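PDB 6CZG: b11L5F_LGL from Synthetic construct, which is a computationally designed beta-barrel that probably binds a small-molecule ligand, in a design line aimed at fluorescence activation. Local coordinates for residues V17-E22 against G29-Q34. Residues are numbered along the deposited sequence; the frame is centred on the assembly and turned at random.
Sequences VTMTNE and GQMHFQ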
ATOM      1  N   VAL A  17      -0.220   2.338   8.125  1.00 23.05           N
ATOM      2  CA  VAL A  17      -1.149   1.462   7.419  1.00 26.51           C
ATOM      3  C   VAL A  17      -1.703   0.437   8.398  1.00 25.73           C
ATOM      4  O   VAL A  17      -0.941  -0.196   9.144  1.00 27.39           O
ATOM      5  CB  VAL A  17      -0.465   0.764   6.232  1.00 25.67           C
ATOM      6  CG1 VAL A  17      -1.420  -0.214   5.564  1.00 25.14           C
ATOM      7  CG2 VAL A  17       0.060   1.791   5.245  1.00 26.16           C
ATOM      8  N   THR A  18      -3.025   0.268   8.389  1.00 20.18           N
ATOM      9  CA  THR A  18      -3.699  -0.755   9.180  1.00 21.36           C
ATOM     10  C   THR A  18      -4.494  -1.657   8.245  1.00 23.44           C
ATOM     11  O   THR A  18      -5.286  -1.167   7.431  1.00 24.83           O
ATOM     12  CB  THR A  18      -4.616  -0.132  10.234  1.00 24.73           C
ATOM     13  OG1 THR A  18      -3.875   0.817  11.012  1.00 24.44           O
ATOM     14  CG2 THR A  18      -5.173  -1.204  11.159  1.00 22.11           C
ATOM     15  N   MET A  19      -4.280  -2.968   8.358  1.00 22.69           N
ATOM     16  CA  MET A  19      -4.843  -3.947   7.440  1.00 24.62           C
ATOM     17  C   MET A  19      -5.685  -4.988   8.165  1.00 25.44           C
ATOM     18  O   MET A  19      -5.413  -5.348   9.313  1.00 23.07           O
ATOM     19  CB  MET A  19      -3.740  -4.660   6.653  1.00 23.81           C
ATOM     20  CG  MET A  19      -2.949  -3.756   5.726  1.00 28.18           C
ATOM     21  SD  MET A  19      -3.815  -3.455   4.177  1.00 35.90           S
ATOM     22  CE  MET A  19      -2.495  -2.790   3.167  1.00 34.44           C
ATOM     23  N   THR A  20      -6.701  -5.480   7.454  1.00 24.17           N
ATOM     24  CA  THR A  20      -7.598  -6.528   7.921  1.00 28.36           C
ATOM     25  C   THR A  20      -7.903  -7.473   6.769  1.00 30.45           C
ATOM     26  O   THR A  20      -8.175  -7.025   5.652  1.00 32.65           O
ATOM     27  CB  THR A  20      -8.903  -5.951   8.479  1.00 31.21           C
ATOM     28  OG1 THR A  20      -8.620  -4.838   9.339  1.00 28.12           O
ATOM     29  CG2 THR A  20      -9.669  -7.030   9.252  1.00 32.22           C
ATOM     30  N   ASN A  21      -7.839  -8.773   7.036  1.00 30.11           N
ATOM     31  CA  ASN A  21      -8.139  -9.779   6.032  1.00 33.55           C
ATOM     32  C   ASN A  21      -9.573 -10.279   6.214  1.00 31.89           C
ATOM     33  O   ASN A  21     -10.344  -9.750   7.020  1.00 29.07           O
ATOM     34  CB  ASN A  21      -7.108 -10.912   6.085  1.00 29.58           C
ATOM     35  CG  ASN A  21      -7.160 -11.707   7.379  1.00 31.32           C
ATOM     36  OD1 ASN A  21      -7.964 -11.434   8.271  1.00 36.96           O
ATOM     37  ND2 ASN A  21      -6.296 -12.710   7.482  1.00 34.17           N
ATOM     38  N   GLU A  22      -9.943 -11.307   5.448  1.00 36.96           N
ATOM     39  CA  GLU A  22     -11.312 -11.810   5.502  1.00 35.77           C
ATOM     40  C   GLU A  22     -11.607 -12.516   6.821  1.00 35.21           C
ATOM     41  O   GLU A  22     -12.756 -12.512   7.277  1.00 40.37           O
ATOM     42  CB  GLU A  22     -11.568 -12.753   4.327  1.00 32.95           C
ATOM     43  N   GLY A  29       1.668  -1.196  10.042  1.00 23.93           N
ATOM     44  CA  GLY A  29       3.022  -0.896   9.631  1.00 22.66           C
ATOM     45  C   GLY A  29       3.095   0.444   8.940  1.00 24.87           C
ATOM     46  O   GLY A  29       2.267   1.325   9.173  1.00 23.06           O
ATOM     47  N   GLN A  30       4.109   0.592   8.092  1.00 19.70           N
ATOM     48  CA  GLN A  30       4.333   1.824   7.352  1.00 26.21           C
ATOM     49  C   GLN A  30       4.462   1.527   5.867  1.00 25.75           C
ATOM     50  O   GLN A  30       4.926   0.455   5.468  1.00 20.00           O
ATOM     51  CB  GLN A  30       5.592   2.554   7.838  1.00 22.44           C
ATOM     52  CG  GLN A  30       5.500   3.092   9.255  1.00 27.84           C
ATOM     53  CD  GLN A  30       5.672   2.012  10.305  1.00 28.75           C
ATOM     54  OE1 GLN A  30       4.880   1.910  11.242  1.00 31.20           O
ATOM     55  NE2 GLN A  30       6.712   1.198  10.155  1.00 27.57           N
ATOM     56  N   MET A  31       4.052   2.498   5.053  1.00 22.56           N
ATOM     57  CA  MET A  31       4.205   2.439   3.606  1.00 23.18           C
ATOM     58  C   MET A  31       4.813   3.747   3.124  1.00 21.60           C
ATOM     59  O   MET A  31       4.288   4.825   3.422  1.00 22.77           O
ATOM     60  CB  MET A  31       2.862   2.182   2.916  1.00 20.56           C
ATOM     61  CG  MET A  31       2.559   0.709   2.699  1.00 21.65           C
ATOM     62  SD  MET A  31       0.973   0.423   1.894  1.00 27.68           S
ATOM     63  CE  MET A  31       0.789  -1.343   2.131  1.00 35.60           C
ATOM     64  N   HIS A  32       5.914   3.651   2.384  1.00 20.10           N
ATOM     65  CA  HIS A  32       6.638   4.811   1.881  1.00 23.48           C
ATOM     66  C   HIS A  32       6.509   4.884   0.366  1.00 24.44           C
ATOM     67  O   HIS A  32       6.752   3.892  -0.330  1.00 21.11           O
ATOM     68  CB  HIS A  32       8.114   4.749   2.282  1.00 23.61           C
ATOM     69  CG  HIS A  32       8.336   4.372   3.713  1.00 25.53           C
ATOM     70  ND1 HIS A  32       8.044   5.220   4.760  1.00 25.34           N
ATOM     71  CD2 HIS A  32       8.821   3.238   4.272  1.00 25.45           C
ATOM     72  CE1 HIS A  32       8.339   4.625   5.902  1.00 24.01           C
ATOM     73  NE2 HIS A  32       8.813   3.421   5.633  1.00 29.93           N
ATOM     74  N   PHE A  33       6.129   6.056  -0.138  1.00 22.15           N
ATOM     75  CA  PHE A  33       5.948   6.284  -1.565  1.00 18.82           C
ATOM     76  C   PHE A  33       6.940   7.332  -2.045  1.00 23.92           C
ATOM     77  O   PHE A  33       7.021   8.427  -1.473  1.00 18.43           O
ATOM     78  CB  PHE A  33       4.516   6.731  -1.878  1.00 17.25           C
ATOM     79  CG  PHE A  33       3.470   5.714  -1.520  1.00 18.42           C
ATOM     80  CD1 PHE A  33       2.959   5.649  -0.234  1.00 19.60           C
ATOM     81  CD2 PHE A  33       2.996   4.826  -2.471  1.00 19.88           C
ATOM     82  CE1 PHE A  33       1.994   4.715   0.098  1.00 21.70           C
ATOM     83  CE2 PHE A  33       2.031   3.890  -2.145  1.00 17.45           C
ATOM     84  CZ  PHE A  33       1.531   3.835  -0.859  1.00 17.73           C
ATOM     85  N   GLN A  34       7.688   6.992  -3.097  1.00 20.77           N
ATOM     86  CA  GLN A  34       8.634   7.876  -3.755  1.00 24.55           C
ATOM     87  C   GLN A  34       8.308   7.988  -5.239  1.00 22.26           C
ATOM     88  O   GLN A  34       8.021   6.975  -5.886  1.00 20.63           O
ATOM     89  CB  GLN A  34      10.075   7.372  -3.583  1.00 24.47           C
ATOM     90  CG  GLN A  34      10.866   8.107  -2.512  1.00 25.62           C
TER
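Val17 and Gly29 pair through two backbone hydrogen bonds, which identifies them as an antiparallel hydrogen-bonded pair of the beta hairpin formed by strands 13-20 and 26-37, the first two strands of an eight-stranded antiparallel barrel. Val17 N donates to Gly29 O at 2.9 Å along an almost straight path, N-H...O 176°, although the donor stands above the carbonyl plane. The return bond, Gly29 N to Val17 O, has the same 2.9 Å length but bends to 145° at the hydrogen, here with the donor in the plane of the acceptor carbonyl. Bonding on both sides places the pair within the hairpin: Met19 bonds through its backbone with Ser27, and Met31 with Trp15. From the pair the two segments therefore diverge in opposite directions along the hairpin, and the 117° between their short axes is consistent with bending and coiling of the strands as the sheet closes into the barrel. The nearly fully extended backbone of Gly29 may mark the local bend.

Val17, Met19 and Met31 carry the apolar packing. In Val17, CG1 lies anti to the backbone N and CG2 lies beside that N; CG2 is the branch that meets Met31, 3.7 Å from its CB. Val17 CG2 is also 3.7 Å from Met31 SD, so it rests alongside the thioether chain from root to sulfur. That chain is extended beyond CG, carrying its terminal methyl past Val17 toward Met19. Leu111 of strand 106-114 touches Val17, and Ala45 of strand 40-48 touches Met31. The Met19 side chain crosses that of Met31 at about a right angle, a tip-to-tip meeting in which Met19 CE lies 3.7 Å from Met31 CE.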